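Ribonucleoside-diphosphate reductase (PDB 5IM3) probably reduces ribonucleoside diphosphates to the deoxyribonucleotides needed for DNA synthesis, under allosteric control by nucleotides such as dATP. Local coordinates at residues N765-A770 with K868-A873; R816-P821 with I837-Q842. One frame throughout, in Å; residues are numbered along the deposited sequence.

Contact 1: residues N765-A770 with K868-A873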
ATOM      1  N   ASN A 765      43.485 -30.534  -5.109  1.00 46.83           N
ATOM      2  CA  ASN A 765      42.034 -30.586  -5.145  1.00 47.51           C
ATOM      3  C   ASN A 765      41.621 -31.281  -6.434  1.00 50.80           C
ATOM      4  O   ASN A 765      42.286 -31.145  -7.466  1.00 50.00           O
ATOM      5  CB  ASN A 765      41.410 -29.179  -5.063  1.00 45.90           C
ATOM      6  CG  ASN A 765      41.551 -28.548  -3.683  1.00 45.16           C
ATOM      7  OD1 ASN A 765      40.631 -28.609  -2.865  1.00 45.00           O
ATOM      8  ND2 ASN A 765      42.702 -27.933  -3.423  1.00 42.71           N
ATOM      9  N   ILE A 766      40.522 -32.037  -6.369  1.00 54.46           N
ATOM     10  CA  ILE A 766      40.092 -32.897  -7.467  1.00 56.22           C
ATOM     11  C   ILE A 766      38.751 -32.453  -8.039  1.00 56.01           C
ATOM     12  O   ILE A 766      38.583 -32.365  -9.259  1.00 54.79           O
ATOM     13  CB  ILE A 766      40.020 -34.376  -7.029  1.00 58.92           C
ATOM     14  CG1 ILE A 766      41.237 -34.793  -6.197  1.00 59.07           C
ATOM     15  CG2 ILE A 766      39.905 -35.260  -8.261  1.00 59.21           C
ATOM     16  CD1 ILE A 766      42.498 -34.925  -6.983  1.00 60.71           C
ATOM     17  N   MET A 767      37.773 -32.193  -7.173  1.00 56.63           N
ATOM     18  CA  MET A 767      36.378 -32.114  -7.579  1.00 57.45           C
ATOM     19  C   MET A 767      35.782 -30.744  -7.290  1.00 55.18           C
ATOM     20  O   MET A 767      36.073 -30.126  -6.261  1.00 54.58           O
ATOM     21  CB  MET A 767      35.560 -33.181  -6.863  1.00 61.47           C
ATOM     22  CG  MET A 767      36.110 -34.578  -7.044  1.00 65.66           C
ATOM     23  SD  MET A 767      35.441 -35.705  -5.823  1.00 69.27           S
ATOM     24  CE  MET A 767      33.755 -35.836  -6.409  1.00 70.03           C
ATOM     25  N   ALA A 768      34.934 -30.291  -8.210  1.00 50.08           N
ATOM     26  CA  ALA A 768      34.152 -29.075  -8.039  1.00 48.79           C
ATOM     27  C   ALA A 768      33.039 -29.102  -9.074  1.00 45.34           C
ATOM     28  O   ALA A 768      33.294 -29.406 -10.243  1.00 44.68           O
ATOM     29  CB  ALA A 768      35.019 -27.824  -8.205  1.00 46.49           C
ATOM     30  N   ILE A 769      31.816 -28.800  -8.649  1.00 40.11           N
ATOM     31  CA  ILE A 769      30.656 -28.805  -9.534  1.00 41.75           C
ATOM     32  C   ILE A 769      30.384 -27.357  -9.923  1.00 41.28           C
ATOM     33  O   ILE A 769      29.844 -26.575  -9.137  1.00 41.42           O
ATOM     34  CB  ILE A 769      29.436 -29.461  -8.881  1.00 43.01           C
ATOM     35  CG1 ILE A 769      29.745 -30.915  -8.517  1.00 42.21           C
ATOM     36  CG2 ILE A 769      28.234 -29.404  -9.822  1.00 40.97           C
ATOM     37  CD1 ILE A 769      28.620 -31.610  -7.755  1.00 46.34           C
ATOM     38  N   ALA A 770      30.752 -27.008 -11.143  1.00 46.20           N
ATOM     39  CA  ALA A 770      30.587 -25.680 -11.699  1.00 46.12           C
ATOM     40  C   ALA A 770      29.405 -25.647 -12.654  1.00 47.56           C
ATOM     41  O   ALA A 770      28.927 -26.694 -13.102  1.00 48.86           O
ATOM     42  CB  ALA A 770      31.858 -25.261 -12.443  1.00 46.71           C
ATOM     43  N   LYS A 868      29.786 -33.974   0.950  1.00 60.87           N
ATOM     44  CA  LYS A 868      30.562 -34.840   1.831  1.00 63.27           C
ATOM     45  C   LYS A 868      31.760 -35.433   1.113  1.00 61.99           C
ATOM     46  O   LYS A 868      32.762 -35.772   1.751  1.00 62.43           O
ATOM     47  CB  LYS A 868      29.698 -35.973   2.365  1.00 64.28           C
ATOM     48  CG  LYS A 868      28.338 -35.544   2.852  1.00 64.45           C
ATOM     49  CD  LYS A 868      27.596 -36.702   3.499  1.00 67.01           C
ATOM     50  CE  LYS A 868      27.500 -37.921   2.587  1.00 69.50           C
ATOM     51  NZ  LYS A 868      26.821 -39.061   3.256  1.00 73.65           N
ATOM     52  N   TRP A 869      31.667 -35.582  -0.206  1.00 59.68           N
ATOM     53  CA  TRP A 869      32.691 -36.249  -0.989  1.00 61.26           C
ATOM     54  C   TRP A 869      33.525 -35.290  -1.823  1.00 60.34           C
ATOM     55  O   TRP A 869      34.590 -35.683  -2.311  1.00 64.07           O
ATOM     56  CB  TRP A 869      32.034 -37.288  -1.904  1.00 60.15           C
ATOM     57  CG  TRP A 869      31.039 -38.145  -1.179  1.00 59.92           C
ATOM     58  CD1 TRP A 869      29.677 -38.077  -1.265  1.00 58.64           C
ATOM     59  CD2 TRP A 869      31.329 -39.187  -0.241  1.00 61.37           C
ATOM     60  NE1 TRP A 869      29.103 -39.018  -0.446  1.00 60.62           N
ATOM     61  CE2 TRP A 869      30.096 -39.710   0.197  1.00 63.74           C
ATOM     62  CE3 TRP A 869      32.511 -39.728   0.270  1.00 63.67           C
ATOM     63  CZ2 TRP A 869      30.012 -40.754   1.116  1.00 67.28           C
ATOM     64  CZ3 TRP A 869      32.426 -40.766   1.183  1.00 67.79           C
ATOM     65  CH2 TRP A 869      31.185 -41.265   1.597  1.00 69.07           C
ATOM     66  N   ILE A 870      33.079 -34.053  -1.990  1.00 53.07           N
ATOM     67  CA  ILE A 870      33.770 -33.072  -2.812  1.00 52.67           C
ATOM     68  C   ILE A 870      34.766 -32.323  -1.935  1.00 53.47           C
ATOM     69  O   ILE A 870      34.428 -31.888  -0.826  1.00 50.76           O
ATOM     70  CB  ILE A 870      32.760 -32.114  -3.469  1.00 51.15           C
ATOM     71  CG1 ILE A 870      31.804 -32.905  -4.370  1.00 50.97           C
ATOM     72  CG2 ILE A 870      33.473 -31.025  -4.261  1.00 50.97           C
ATOM     73  CD1 ILE A 870      30.625 -32.109  -4.888  1.00 50.36           C
ATOM     74  N   ASP A 871      36.003 -32.184  -2.421  1.00 55.41           N
ATOM     75  CA  ASP A 871      37.010 -31.459  -1.650  1.00 56.28           C
ATOM     76  C   ASP A 871      36.880 -29.948  -1.809  1.00 51.13           C
ATOM     77  O   ASP A 871      37.242 -29.210  -0.888  1.00 50.01           O
ATOM     78  CB  ASP A 871      38.427 -31.913  -2.027  1.00 57.90           C
ATOM     79  CG  ASP A 871      38.614 -32.112  -3.520  1.00 60.10           C
ATOM     80  OD1 ASP A 871      37.717 -31.737  -4.301  1.00 60.51           O
ATOM     81  OD2 ASP A 871      39.668 -32.651  -3.912  1.00 63.64           O
ATOM     82  N   GLN A 872      36.362 -29.469  -2.932  1.00 51.53           N
ATOM     83  CA  GLN A 872      36.066 -28.053  -3.119  1.00 49.26           C
ATOM     84  C   GLN A 872      34.583 -27.821  -2.816  1.00 46.17           C
ATOM     85  O   GLN A 872      34.137 -28.257  -1.751  1.00 47.81           O
ATOM     86  CB  GLN A 872      36.516 -27.615  -4.512  1.00 50.27           C
ATOM     87  CG  GLN A 872      37.971 -27.912  -4.822  1.00 52.35           C
ATOM     88  CD  GLN A 872      38.517 -27.028  -5.927  1.00 51.31           C
ATOM     89  OE1 GLN A 872      38.477 -25.800  -5.834  1.00 49.48           O
ATOM     90  NE2 GLN A 872      39.024 -27.650  -6.982  1.00 52.45           N
ATOM     91  N   ALA A 873      33.808 -27.170  -3.675  1.00 42.54           N
ATOM     92  CA  ALA A 873      32.412 -26.855  -3.382  1.00 43.60           C
ATOM     93  C   ALA A 873      31.581 -27.146  -4.630  1.00 43.55           C
ATOM     94  O   ALA A 873      31.993 -27.896  -5.522  1.00 40.84           O
ATOM     95  CB  ALA A 873      32.290 -25.404  -2.895  1.00 40.93           C
TER
HETATM   96  O   HOH W   1      39.251 -27.369  -0.776  1.00 47.23           O

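Contact 2: residues R816-P821 with I837-Q842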
ATOM      1  N   ARG A 816       2.495 -43.945 -21.345  1.00 81.47           N
ATOM      2  CA  ARG A 816       1.148 -43.855 -20.798  1.00 82.42           C
ATOM      3  C   ARG A 816       0.082 -43.698 -21.875  1.00 82.92           C
ATOM      4  O   ARG A 816      -1.109 -43.772 -21.556  1.00 83.15           O
ATOM      5  CB  ARG A 816       1.054 -42.675 -19.828  1.00 81.50           C
ATOM      6  CG  ARG A 816       2.065 -42.698 -18.692  1.00 81.27           C
ATOM      7  CD  ARG A 816       1.759 -43.794 -17.685  1.00 85.67           C
ATOM      8  NE  ARG A 816       2.478 -43.587 -16.431  1.00 84.83           N
ATOM      9  CZ  ARG A 816       3.754 -43.903 -16.240  1.00 87.28           C
ATOM     10  NH1 ARG A 816       4.463 -44.442 -17.223  1.00 88.25           N
ATOM     11  NH2 ARG A 816       4.327 -43.673 -15.065  1.00 86.78           N
ATOM     12  N   GLY A 817       0.474 -43.492 -23.131  1.00 80.90           N
ATOM     13  CA  GLY A 817      -0.487 -43.162 -24.164  1.00 80.48           C
ATOM     14  C   GLY A 817      -1.077 -41.778 -24.034  1.00 80.25           C
ATOM     15  O   GLY A 817      -2.179 -41.535 -24.535  1.00 80.30           O
ATOM     16  N   LEU A 818      -0.368 -40.856 -23.376  1.00 82.79           N
ATOM     17  CA  LEU A 818      -0.867 -39.517 -23.091  1.00 81.79           C
ATOM     18  C   LEU A 818      -0.173 -38.441 -23.923  1.00 78.85           C
ATOM     19  O   LEU A 818      -0.199 -37.264 -23.548  1.00 76.26           O
ATOM     20  CB  LEU A 818      -0.710 -39.199 -21.602  1.00 80.91           C
ATOM     21  CG  LEU A 818      -1.501 -40.053 -20.605  1.00 84.47           C
ATOM     22  CD1 LEU A 818      -1.050 -39.749 -19.179  1.00 83.31           C
ATOM     23  CD2 LEU A 818      -2.997 -39.823 -20.752  1.00 85.33           C
ATOM     24  N   TRP A 819       0.452 -38.814 -25.037  1.00 76.23           N
ATOM     25  CA  TRP A 819       1.104 -37.857 -25.926  1.00 74.65           C
ATOM     26  C   TRP A 819       0.226 -37.667 -27.157  1.00 77.18           C
ATOM     27  O   TRP A 819       0.152 -38.549 -28.021  1.00 78.97           O
ATOM     28  CB  TRP A 819       2.505 -38.331 -26.308  1.00 75.11           C
ATOM     29  CG  TRP A 819       3.274 -37.327 -27.125  1.00 73.65           C
ATOM     30  CD1 TRP A 819       3.722 -37.484 -28.404  1.00 73.63           C
ATOM     31  CD2 TRP A 819       3.675 -36.008 -26.720  1.00 69.52           C
ATOM     32  NE1 TRP A 819       4.382 -36.351 -28.819  1.00 71.33           N
ATOM     33  CE2 TRP A 819       4.366 -35.431 -27.804  1.00 69.60           C
ATOM     34  CE3 TRP A 819       3.520 -35.263 -25.546  1.00 68.04           C
ATOM     35  CZ2 TRP A 819       4.901 -34.144 -27.750  1.00 66.99           C
ATOM     36  CZ3 TRP A 819       4.055 -33.983 -25.495  1.00 66.46           C
ATOM     37  CH2 TRP A 819       4.735 -33.439 -26.591  1.00 64.42           C
ATOM     38  N   ASP A 820      -0.437 -36.519 -27.235  1.00 79.12           N
ATOM     39  CA  ASP A 820      -1.379 -36.233 -28.308  1.00 78.58           C
ATOM     40  C   ASP A 820      -1.513 -34.721 -28.429  1.00 75.22           C
ATOM     41  O   ASP A 820      -0.985 -33.975 -27.592  1.00 72.95           O
ATOM     42  CB  ASP A 820      -2.744 -36.895 -28.047  1.00 80.75           C
ATOM     43  CG  ASP A 820      -3.189 -36.775 -26.604  1.00 80.51           C
ATOM     44  OD1 ASP A 820      -3.082 -35.672 -26.032  1.00 78.50           O
ATOM     45  OD2 ASP A 820      -3.651 -37.790 -26.045  1.00 83.66           O
ATOM     46  N   PRO A 821      -2.191 -34.233 -29.472  1.00 71.61           N
ATOM     47  CA  PRO A 821      -2.302 -32.775 -29.651  1.00 70.65           C
ATOM     48  C   PRO A 821      -2.859 -32.023 -28.451  1.00 69.83           C
ATOM     49  O   PRO A 821      -2.351 -30.938 -28.137  1.00 70.17           O
ATOM     50  CB  PRO A 821      -3.221 -32.658 -30.873  1.00 73.34           C
ATOM     51  CG  PRO A 821      -2.912 -33.869 -31.670  1.00 75.67           C
ATOM     52  CD  PRO A 821      -2.640 -34.965 -30.671  1.00 74.99           C
ATOM     53  N   ILE A 837      -2.714 -30.649 -14.466  1.00 84.04           N
ATOM     54  CA  ILE A 837      -3.379 -31.200 -15.642  1.00 84.65           C
ATOM     55  C   ILE A 837      -3.805 -32.618 -15.275  1.00 84.53           C
ATOM     56  O   ILE A 837      -2.963 -33.466 -14.954  1.00 82.47           O
ATOM     57  CB  ILE A 837      -2.513 -31.153 -16.910  1.00 82.38           C
ATOM     58  CG1 ILE A 837      -1.534 -32.312 -16.979  1.00 83.45           C
ATOM     59  CG2 ILE A 837      -1.762 -29.819 -17.014  1.00 80.24           C
ATOM     60  CD1 ILE A 837      -0.571 -32.150 -18.145  1.00 82.60           C
ATOM     61  N   GLU A 838      -5.114 -32.849 -15.299  1.00 84.37           N
ATOM     62  CA  GLU A 838      -5.708 -34.035 -14.684  1.00 87.29           C
ATOM     63  C   GLU A 838      -5.188 -35.332 -15.294  1.00 84.66           C
ATOM     64  O   GLU A 838      -4.967 -36.315 -14.580  1.00 85.02           O
ATOM     65  CB  GLU A 838      -7.235 -33.966 -14.803  1.00 92.41           C
ATOM     66  CG  GLU A 838      -7.779 -34.034 -16.240  1.00 96.07           C
ATOM     67  CD  GLU A 838      -7.274 -32.907 -17.128  1.00 96.77           C
ATOM     68  OE1 GLU A 838      -7.143 -31.770 -16.622  1.00 96.53           O
ATOM     69  OE2 GLU A 838      -6.975 -33.157 -18.315  1.00 97.48           O
ATOM     70  N   ARG A 839      -5.001 -35.364 -16.616  1.00 79.00           N
ATOM     71  CA  ARG A 839      -4.738 -36.629 -17.293  1.00 79.96           C
ATOM     72  C   ARG A 839      -3.390 -37.240 -16.929  1.00 78.49           C
ATOM     73  O   ARG A 839      -3.214 -38.451 -17.092  1.00 81.45           O
ATOM     74  CB  ARG A 839      -4.826 -36.435 -18.803  1.00 81.55           C
ATOM     75  CG  ARG A 839      -6.250 -36.253 -19.308  1.00 85.35           C
ATOM     76  CD  ARG A 839      -6.253 -35.822 -20.755  1.00 85.04           C
ATOM     77  NE  ARG A 839      -5.632 -36.827 -21.615  1.00 85.98           N
ATOM     78  CZ  ARG A 839      -4.829 -36.557 -22.641  1.00 84.91           C
ATOM     79  NH1 ARG A 839      -4.521 -35.303 -22.951  1.00 81.61           N
ATOM     80  NH2 ARG A 839      -4.319 -37.550 -23.356  1.00 86.80           N
ATOM     81  N   ILE A 840      -2.443 -36.449 -16.445  1.00 74.56           N
ATOM     82  CA  ILE A 840      -1.121 -36.985 -16.110  1.00 72.41           C
ATOM     83  C   ILE A 840      -1.176 -37.590 -14.709  1.00 73.89           C
ATOM     84  O   ILE A 840      -1.611 -36.909 -13.767  1.00 73.80           O
ATOM     85  CB  ILE A 840      -0.060 -35.894 -16.199  1.00 68.99           C
ATOM     86  CG1 ILE A 840       0.309 -35.672 -17.669  1.00 66.74           C
ATOM     87  CG2 ILE A 840       1.188 -36.262 -15.384  1.00 68.53           C
ATOM     88  CD1 ILE A 840       1.529 -34.759 -17.871  1.00 63.93           C
ATOM     89  N   PRO A 841      -0.749 -38.838 -14.525  1.00 77.12           N
ATOM     90  CA  PRO A 841      -0.792 -39.437 -13.188  1.00 79.34           C
ATOM     91  C   PRO A 841       0.187 -38.765 -12.237  1.00 76.13           C
ATOM     92  O   PRO A 841       1.124 -38.075 -12.643  1.00 73.87           O
ATOM     93  CB  PRO A 841      -0.413 -40.902 -13.437  1.00 81.41           C
ATOM     94  CG  PRO A 841       0.359 -40.883 -14.710  1.00 78.84           C
ATOM     95  CD  PRO A 841      -0.236 -39.782 -15.534  1.00 77.71           C
ATOM     96  N   GLN A 842      -0.048 -38.986 -10.942  1.00 82.18           N
ATOM     97  CA  GLN A 842       0.687 -38.250  -9.920  1.00 81.17           C
ATOM     98  C   GLN A 842       2.169 -38.599  -9.921  1.00 80.62           C
ATOM     99  O   GLN A 842       2.998 -37.758  -9.551  1.00 78.67           O
ATOM    100  CB  GLN A 842       0.080 -38.519  -8.540  1.00 85.01           C
ATOM    101  CG  GLN A 842       0.573 -37.574  -7.450  1.00 84.93           C
ATOM    102  CD  GLN A 842       0.196 -36.127  -7.711  1.00 83.37           C
ATOM    103  OE1 GLN A 842      -0.883 -35.838  -8.230  1.00 84.95           O
ATOM    104  NE2 GLN A 842       1.088 -35.208  -7.354  1.00 81.11           N
TER

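Contact 1: residues N765-A770 with K868-A873
D871 turns its carboxylate to two successive backbone N-H groups of 765-770, one oxygen to each. D871 OD2 accepts from I766 N at 2.7 Å on the syn side, 24° out of the carboxylate plane, while D871 OD1 accepts from M767 N at 2.9 Å with its syn lone pair. With CG between its own backbone N and carbonyl carbon (chi1 42°), D871 presents the carboxylate to 766-767, and the two bonds fix the rotation of this buried group. A water joins N765 OD1 to the carbonyl oxygen of D871. Q872, extended beyond CG, crosses N765 obliquely, Q872 CG 3.4 Å from N765 OD1 and the amide planes 60° apart; its OE1 accepts from the backbone N of T591. The M767 side chain, bent at chi3 (71°), has SD 3.6 Å from W869 O and CE near I870 CG1, crossing I870 at about a right angle. I870 touches two residues across the contact: CG2 lies against M767 O, and I870 CD1 meets I769 CD1 at 3.5 Å. Further on, I769 N bonds to A873 O at 3.3 Å. Both segments are irregular loops buried in the barrel domain. Backbone bonds tie I766 and A768 to L660 of strand 659-663, whereas helix 679-707 receives the side chains of I766, M767 and W869.

Contact 2: residues R816-P821 with I837-Q842
L818 and R839 carry this loop-to-loop contact, in which segment 816-821 opens with the Schellman motif at G817 that ends helix 807-815 and faces the type I turn I837-I840. Packing is closest around the leucine. L818 CD1 sits 3.3 Å from R839 O, and L818 reaches tip to tip toward P841, its CD1 3.7 Å from P841 CD. The L818 and R839 side chains slide past each other in opposite directions, with L818 CD2 near R839 NH2. The looser, more exposed margin belongs to R816, whose NE is 3.8 Å from P841 CG. That carbon lies at the edge of the R816 guanidinium, near its plane, and R816 NH2 makes a salt bridge with D843. On the other flank D820 is the N-cap of helix 821-829, with OD1 accepting from the backbone N of M823. The second subunit, another copy of the protein, packs its D47 on R839. D820 and R839 form a salt bridge, tip to tip, the carboxylate and guanidinium planes nearly coplanar at 23°. D820 OD1 accepts two weak bonds, from R839 NH1 and NH2; the short one runs from R839 NH2 to the syn lone pair of D820 OD2, 2.8 Å.

How the contacts relate
Both contacts lie in the barrel domain. From the N terminus the chain first reaches 765-770, between helices 751-757 and 773-779. It then passes through strands 792-795 and 802-805 and helix 807-815 to 816-821. Helix 821-829 follows, and 837-842 returns to close the short loop of contact 2, with 15 residues between its segments. Only after helices 842-847 and 856-866 does 868-873 close contact 1, across 97 residues, so contact 2 lies wholly within that longer excursion. Contact 1 links the two ends of the excursion in the interior; contact 2 joins the loops before and after helix 821-829 at the surface. The centres of the two contacts are 40 Å apart.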